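Local coordinates for endonuclease V (Streptomyces avermitilis, PDB 3GOC), which cleaves DNA containing deaminated bases, cutting with magnesium at the second phosphodiester bond 3' to a deoxyinosine and leaving the lesion in place for repair, at the interface of chains A and B. Numbering follows the deposited sequence. Chains: chain A/B, Endonuclease V.

Contact 1: the interface of chains A and B. Residues chain A 155-156, 178-179; chain B 7-10.
The pyrrolidine ring of A:Pro156 turns one face to the backbone carbonyl of B:Gly9, whose oxygen stands over the ring near the N–CD side. CD lies 3.2 Å from B:Gly9 O, and CG is puckered toward the same oxygen. Beside the ring, the methyl CB of A:Ala155 also meets B:Gly9 O, so the carbonyl tip is set against carbon from two neighbouring residues. In chain B the indole of B:Trp10 has the ring of B:Pro7 beneath one face, toward the rim. A:Pro156 stands toward the other side, beyond the edge of the six-membered ring, and approaches the tryptophan backbone instead: its CG is 4.4 Å from B:Trp10 CA.

A:Ser178 supplies a polar link. Its OG is anti to the backbone N (chi1 -166°), which carries the hydroxyl out toward the B chain. There it accepts a hydrogen bond from B:Gly9 N at 3.1 Å, and the bond is nearly straight, 164° at the hydrogen. The ring carbon CB of B:Pro7 touches the same hydroxyl, 3.4 Å from A:Ser178 OG. The methyl of B:Ala8 comes in next to the serine backbone, its CB 3.6 Å from A:Ser178 O. An alanine in place of A:Ser178 would probably leave B:Gly9 N without this acceptor and open a small gap beside B:Pro7.

B:Gly9 thus meets chain A on two sides, with its amide bonded to the serine and its carbonyl lying against A:Ala155 and A:Pro156. Its CA also lies 3.6 Å from A:Ala155 CB, an ordinary packing contact made at a residue with no side chain.

Both sides are loop. The patch fastens the N-terminal segment of chain B to two loops of chain A, and so helps hold the two copies together in the deposited assembly, a pairing that may or may not operate in the cell.

Contact 2: the interface of chains A and B. Residues chain A 157-158, 160, 174, 201; chain B 23-24, 27, 132-133.
B:Arg27 reaches across end-on to the backbone carbonyl of A:Gly158, both terminal nitrogens meeting one oxygen. NH1 lies 2.9 Å from A:Gly158 O, nearly in line with the carbonyl bond, while NH2, at 3.1 Å from A:Gly158 O, comes in on a lone pair. The oxygen stays in the guanidinium plane. A bend at chi3 (62°) turns the arginine tip this way. A further hydrogen bond runs from A:Ala160 N to B:Glu23 OE1, 2.7 Å, on the syn lone pair of the carboxylate.

Charge ties the two chain B residues together: the same OE1 forms a salt bridge with B:Arg27 NH1 at 3.8 Å, which is likely to steady both groups.

Leucine methyls pack around these polar groups. Within chain B, B:Leu24 CD2 sits over one face of the guanidinium, toward its rim; from chain A, A:Leu201 CD1 meets its edge, 3.6 Å from B:Arg27 NH2. B:Leu133 pushes CD2 against A:Arg157 O.

Waters bridge both flanks. One joins A:Arg157 NE to B:Leu133 O, and another joins A:Ala160 O to B:Glu23 OE2. Behind the first, A:Arg157 NH1 donates to A:Leu201 O at 2.8 Å from above the carbonyl plane, which probably steadies the side chain within chain A.

In the fold, chain A offers the loop entering strand 160-165 and the end of helix 193-202; chain B offers the ends of helices 14-24 and 126-134 and the 3-10 turn 25-27.

Contact 1: the interface of chains A and B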
ATOM      1  N   ALA A 155       6.940  15.405  -4.102  1.00 11.12           N
ATOM      2  CA  ALA A 155       7.624  14.658  -5.154  1.00  9.98           C
ATOM      3  C   ALA A 155       7.831  13.168  -4.866  1.00  9.00           C
ATOM      4  O   ALA A 155       7.748  12.343  -5.772  1.00  8.23           O
ATOM      5  CB  ALA A 155       8.968  15.322  -5.460  1.00  8.94           C
ATOM      6  N   PRO A 156       8.110  12.801  -3.605  1.00 10.05           N
ATOM      7  CA  PRO A 156       8.315  11.376  -3.316  1.00 11.61           C
ATOM      8  C   PRO A 156       7.075  10.506  -3.477  1.00  8.14           C
ATOM      9  O   PRO A 156       5.954  10.959  -3.255  1.00  8.75           O
ATOM     10  CB  PRO A 156       8.806  11.380  -1.868  1.00 12.40           C
ATOM     11  CG  PRO A 156       9.449  12.742  -1.724  1.00  9.77           C
ATOM     12  CD  PRO A 156       8.469  13.630  -2.442  1.00 11.07           C
ATOM     13  N   SER A 178       8.029   8.138  -7.982  1.00 12.63           N
ATOM     14  CA  SER A 178       8.874   9.278  -7.658  1.00 14.16           C
ATOM     15  C   SER A 178       9.122  10.220  -8.825  1.00 15.42           C
ATOM     16  O   SER A 178       9.576   9.801  -9.889  1.00 16.87           O
ATOM     17  CB  SER A 178      10.214   8.778  -7.116  1.00 16.83           C
ATOM     18  OG  SER A 178      10.939   9.823  -6.508  1.00 25.26           O
ATOM     19  N   GLY A 179       8.815  11.497  -8.608  1.00 20.32           N
ATOM     20  CA  GLY A 179       9.020  12.514  -9.625  1.00 18.72           C
ATOM     21  C   GLY A 179       8.190  12.373 -10.885  1.00 24.19           C
ATOM     22  O   GLY A 179       8.369  13.138 -11.833  1.00 25.55           O
TER
ATOM     23  N   PRO B   7      16.169   8.788  -5.368  1.00 16.95           N
ATOM     24  CA  PRO B   7      14.909   8.957  -6.104  1.00 17.81           C
ATOM     25  C   PRO B   7      14.779  10.305  -6.811  1.00 15.79           C
ATOM     26  O   PRO B   7      15.248  11.327  -6.311  1.00 16.30           O
ATOM     27  CB  PRO B   7      13.854   8.777  -5.020  1.00 13.91           C
ATOM     28  CG  PRO B   7      14.484   7.760  -4.124  1.00 15.12           C
ATOM     29  CD  PRO B   7      15.919   8.245  -4.020  1.00 16.55           C
ATOM     30  N   ALA B   8      14.121  10.291  -7.967  1.00 17.16           N
ATOM     31  CA  ALA B   8      13.911  11.488  -8.776  1.00 23.49           C
ATOM     32  C   ALA B   8      13.429  12.699  -7.983  1.00 26.20           C
ATOM     33  O   ALA B   8      13.854  13.821  -8.244  1.00 34.25           O
ATOM     34  CB  ALA B   8      12.928  11.184  -9.902  1.00 17.20           C
ATOM     35  N   GLY B   9      12.534  12.482  -7.025  1.00 23.95           N
ATOM     36  CA  GLY B   9      12.038  13.596  -6.236  1.00 30.34           C
ATOM     37  C   GLY B   9      12.222  13.402  -4.742  1.00 29.68           C
ATOM     38  O   GLY B   9      11.341  13.736  -3.948  1.00 26.06           O
ATOM     39  N   TRP B  10      13.374  12.869  -4.352  1.00 23.05           N
ATOM     40  CA  TRP B  10      13.656  12.624  -2.944  1.00 18.25           C
ATOM     41  C   TRP B  10      13.983  13.926  -2.217  1.00 18.50           C
ATOM     42  O   TRP B  10      14.594  14.829  -2.789  1.00 21.89           O
ATOM     43  CB  TRP B  10      14.820  11.634  -2.822  1.00 13.03           C
ATOM     44  CG  TRP B  10      14.926  10.991  -1.478  1.00 16.91           C
ATOM     45  CD1 TRP B  10      15.856  11.256  -0.510  1.00 15.24           C
ATOM     46  CD2 TRP B  10      14.058   9.988  -0.934  1.00 15.72           C
ATOM     47  NE1 TRP B  10      15.619  10.484   0.601  1.00 13.99           N
ATOM     48  CE2 TRP B  10      14.523   9.699   0.369  1.00 17.16           C
ATOM     49  CE3 TRP B  10      12.932   9.312  -1.418  1.00 15.17           C
ATOM     50  CZ2 TRP B  10      13.899   8.754   1.194  1.00 15.55           C
ATOM     51  CZ3 TRP B  10      12.311   8.373  -0.597  1.00 19.28           C
ATOM     52  CH2 TRP B  10      12.797   8.105   0.695  1.00 17.16           C
TER

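Contact 2: the interface of chains A and B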
ATOM      1  N   ARG A 157       7.292   9.254  -3.870  1.00  8.42           N
ATOM      2  CA  ARG A 157       6.202   8.297  -4.008  1.00  8.10           C
ATOM      3  C   ARG A 157       5.507   8.219  -2.651  1.00  8.82           C
ATOM      4  O   ARG A 157       6.163   8.218  -1.606  1.00  9.14           O
ATOM      5  CB  ARG A 157       6.758   6.922  -4.403  1.00  8.52           C
ATOM      6  CG  ARG A 157       5.818   5.723  -4.174  1.00  8.85           C
ATOM      7  CD  ARG A 157       6.433   4.450  -4.778  1.00  6.83           C
ATOM      8  NE  ARG A 157       5.931   3.199  -4.208  1.00  8.54           N
ATOM      9  CZ  ARG A 157       4.767   2.631  -4.512  1.00  8.72           C
ATOM     10  NH1 ARG A 157       4.416   1.485  -3.931  1.00  9.17           N
ATOM     11  NH2 ARG A 157       3.954   3.190  -5.396  1.00  8.51           N
ATOM     12  N   GLY A 158       4.180   8.159  -2.669  1.00  8.26           N
ATOM     13  CA  GLY A 158       3.425   8.097  -1.429  1.00  7.89           C
ATOM     14  C   GLY A 158       2.769   9.428  -1.096  1.00 11.42           C
ATOM     15  O   GLY A 158       1.777   9.480  -0.364  1.00 10.90           O
ATOM     16  N   ALA A 160       0.572  12.778  -1.386  1.00 10.24           N
ATOM     17  CA  ALA A 160      -0.772  12.997  -1.882  1.00  7.29           C
ATOM     18  C   ALA A 160      -1.180  14.451  -1.705  1.00  7.85           C
ATOM     19  O   ALA A 160      -0.522  15.224  -1.002  1.00 13.31           O
ATOM     20  CB  ALA A 160      -1.755  12.086  -1.139  1.00  9.67           C
ATOM     21  N   LEU A 174      -2.340  11.258  -6.153  1.00  5.24           N
ATOM     22  CA  LEU A 174      -1.381  10.412  -5.452  1.00  5.89           C
ATOM     23  C   LEU A 174      -0.139  10.125  -6.274  1.00  4.54           C
ATOM     24  O   LEU A 174      -0.236   9.676  -7.416  1.00  6.58           O
ATOM     25  CB  LEU A 174      -2.049   9.084  -5.089  1.00  8.83           C
ATOM     26  CG  LEU A 174      -1.195   8.048  -4.357  1.00  6.65           C
ATOM     27  CD1 LEU A 174      -0.884   8.547  -2.951  1.00  7.37           C
ATOM     28  CD2 LEU A 174      -1.948   6.720  -4.290  1.00  7.03           C
ATOM     29  N   LEU A 201      -1.060   2.409  -3.880  1.00  5.72           N
ATOM     30  CA  LEU A 201       0.399   2.325  -3.751  1.00  3.66           C
ATOM     31  C   LEU A 201       0.846   0.866  -3.817  1.00  4.47           C
ATOM     32  O   LEU A 201       1.840   0.542  -4.465  1.00  5.73           O
ATOM     33  CB  LEU A 201       0.874   2.941  -2.431  1.00  5.23           C
ATOM     34  CG  LEU A 201       0.753   4.461  -2.287  1.00 11.89           C
ATOM     35  CD1 LEU A 201       1.227   4.870  -0.898  1.00 11.55           C
ATOM     36  CD2 LEU A 201       1.586   5.159  -3.367  1.00  8.17           C
TER
ATOM     37  N   GLU B  23       3.257  14.453   6.732  1.00 11.53           N
ATOM     38  CA  GLU B  23       2.166  14.023   5.873  1.00 12.83           C
ATOM     39  C   GLU B  23       1.864  12.539   6.029  1.00 14.52           C
ATOM     40  O   GLU B  23       0.703  12.147   6.150  1.00 18.53           O
ATOM     41  CB  GLU B  23       2.476  14.302   4.405  1.00 15.33           C
ATOM     42  CG  GLU B  23       1.362  13.819   3.499  1.00 15.71           C
ATOM     43  CD  GLU B  23       1.738  13.788   2.032  1.00 16.08           C
ATOM     44  OE1 GLU B  23       0.883  13.368   1.234  1.00 14.74           O
ATOM     45  OE2 GLU B  23       2.870  14.179   1.683  1.00 20.90           O
ATOM     46  N   LEU B  24       2.907  11.716   6.020  1.00 13.03           N
ATOM     47  CA  LEU B  24       2.733  10.271   6.132  1.00 10.33           C
ATOM     48  C   LEU B  24       2.424   9.776   7.544  1.00 14.83           C
ATOM     49  O   LEU B  24       1.805   8.723   7.712  1.00 12.74           O
ATOM     50  CB  LEU B  24       3.978   9.548   5.603  1.00 10.51           C
ATOM     51  CG  LEU B  24       4.383   9.810   4.149  1.00 10.86           C
ATOM     52  CD1 LEU B  24       5.566   8.932   3.788  1.00 11.49           C
ATOM     53  CD2 LEU B  24       3.211   9.532   3.218  1.00 16.19           C
ATOM     54  N   ARG B  27      -0.991   8.641   8.342  1.00 11.79           N
ATOM     55  CA  ARG B  27      -1.465   7.425   7.700  1.00 10.08           C
ATOM     56  C   ARG B  27      -0.955   6.156   8.385  1.00 10.20           C
ATOM     57  O   ARG B  27      -1.193   5.040   7.921  1.00 11.20           O
ATOM     58  CB  ARG B  27      -1.104   7.473   6.208  1.00 13.16           C
ATOM     59  CG  ARG B  27      -2.061   8.378   5.427  1.00 15.05           C
ATOM     60  CD  ARG B  27      -1.444   9.031   4.194  1.00 18.04           C
ATOM     61  NE  ARG B  27      -1.003   8.078   3.184  1.00 15.90           N
ATOM     62  CZ  ARG B  27      -0.308   8.421   2.103  1.00 11.91           C
ATOM     63  NH1 ARG B  27       0.013   9.693   1.898  1.00 17.48           N
ATOM     64  NH2 ARG B  27       0.080   7.493   1.239  1.00 14.78           N
ATOM     65  N   VAL B 132       4.167   2.752   5.989  1.00  7.88           N
ATOM     66  CA  VAL B 132       3.270   3.529   5.148  1.00  6.19           C
ATOM     67  C   VAL B 132       3.629   3.419   3.668  1.00  8.10           C
ATOM     68  O   VAL B 132       2.743   3.353   2.815  1.00 10.34           O
ATOM     69  CB  VAL B 132       3.254   5.008   5.576  1.00  7.23           C
ATOM     70  CG1 VAL B 132       2.395   5.830   4.615  1.00  8.32           C
ATOM     71  CG2 VAL B 132       2.695   5.114   6.993  1.00  8.24           C
ATOM     72  N   LEU B 133       4.919   3.389   3.349  1.00  8.04           N
ATOM     73  CA  LEU B 133       5.317   3.291   1.950  1.00  5.36           C
ATOM     74  C   LEU B 133       5.025   1.943   1.292  1.00  7.38           C
ATOM     75  O   LEU B 133       4.756   1.890   0.096  1.00  8.98           O
ATOM     76  CB  LEU B 133       6.803   3.626   1.801  1.00  6.18           C
ATOM     77  CG  LEU B 133       7.176   5.091   2.044  1.00  6.82           C
ATOM     78  CD1 LEU B 133       8.678   5.262   1.861  1.00  7.72           C
ATOM     79  CD2 LEU B 133       6.418   5.998   1.069  1.00  8.63           C
TER
HETATM   80  O   HOH W   1       6.989   2.336  -1.603  1.00 12.30           O
HETATM   81  O   HOH W   2       2.061  15.842  -0.585  1.00 12.64           O

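Contact 1 and contact 2 lie side by side, the centres of their C-alpha atoms about 12 Å apart. On chain A they are continuous: A:Pro156 of contact 1 is followed directly by A:Arg157 of contact 2, so one loop serves both. On chain B, the segment at contact 1 runs shortly into helix 14-24, whose far end works in contact 2. Chain A thus presents different surfaces from chain B, in keeping with an interface that is not an exact two-fold. The magnesium-binding aspartates belong to neither patch, and the structure alone does not show whether this pairing affects cleavage.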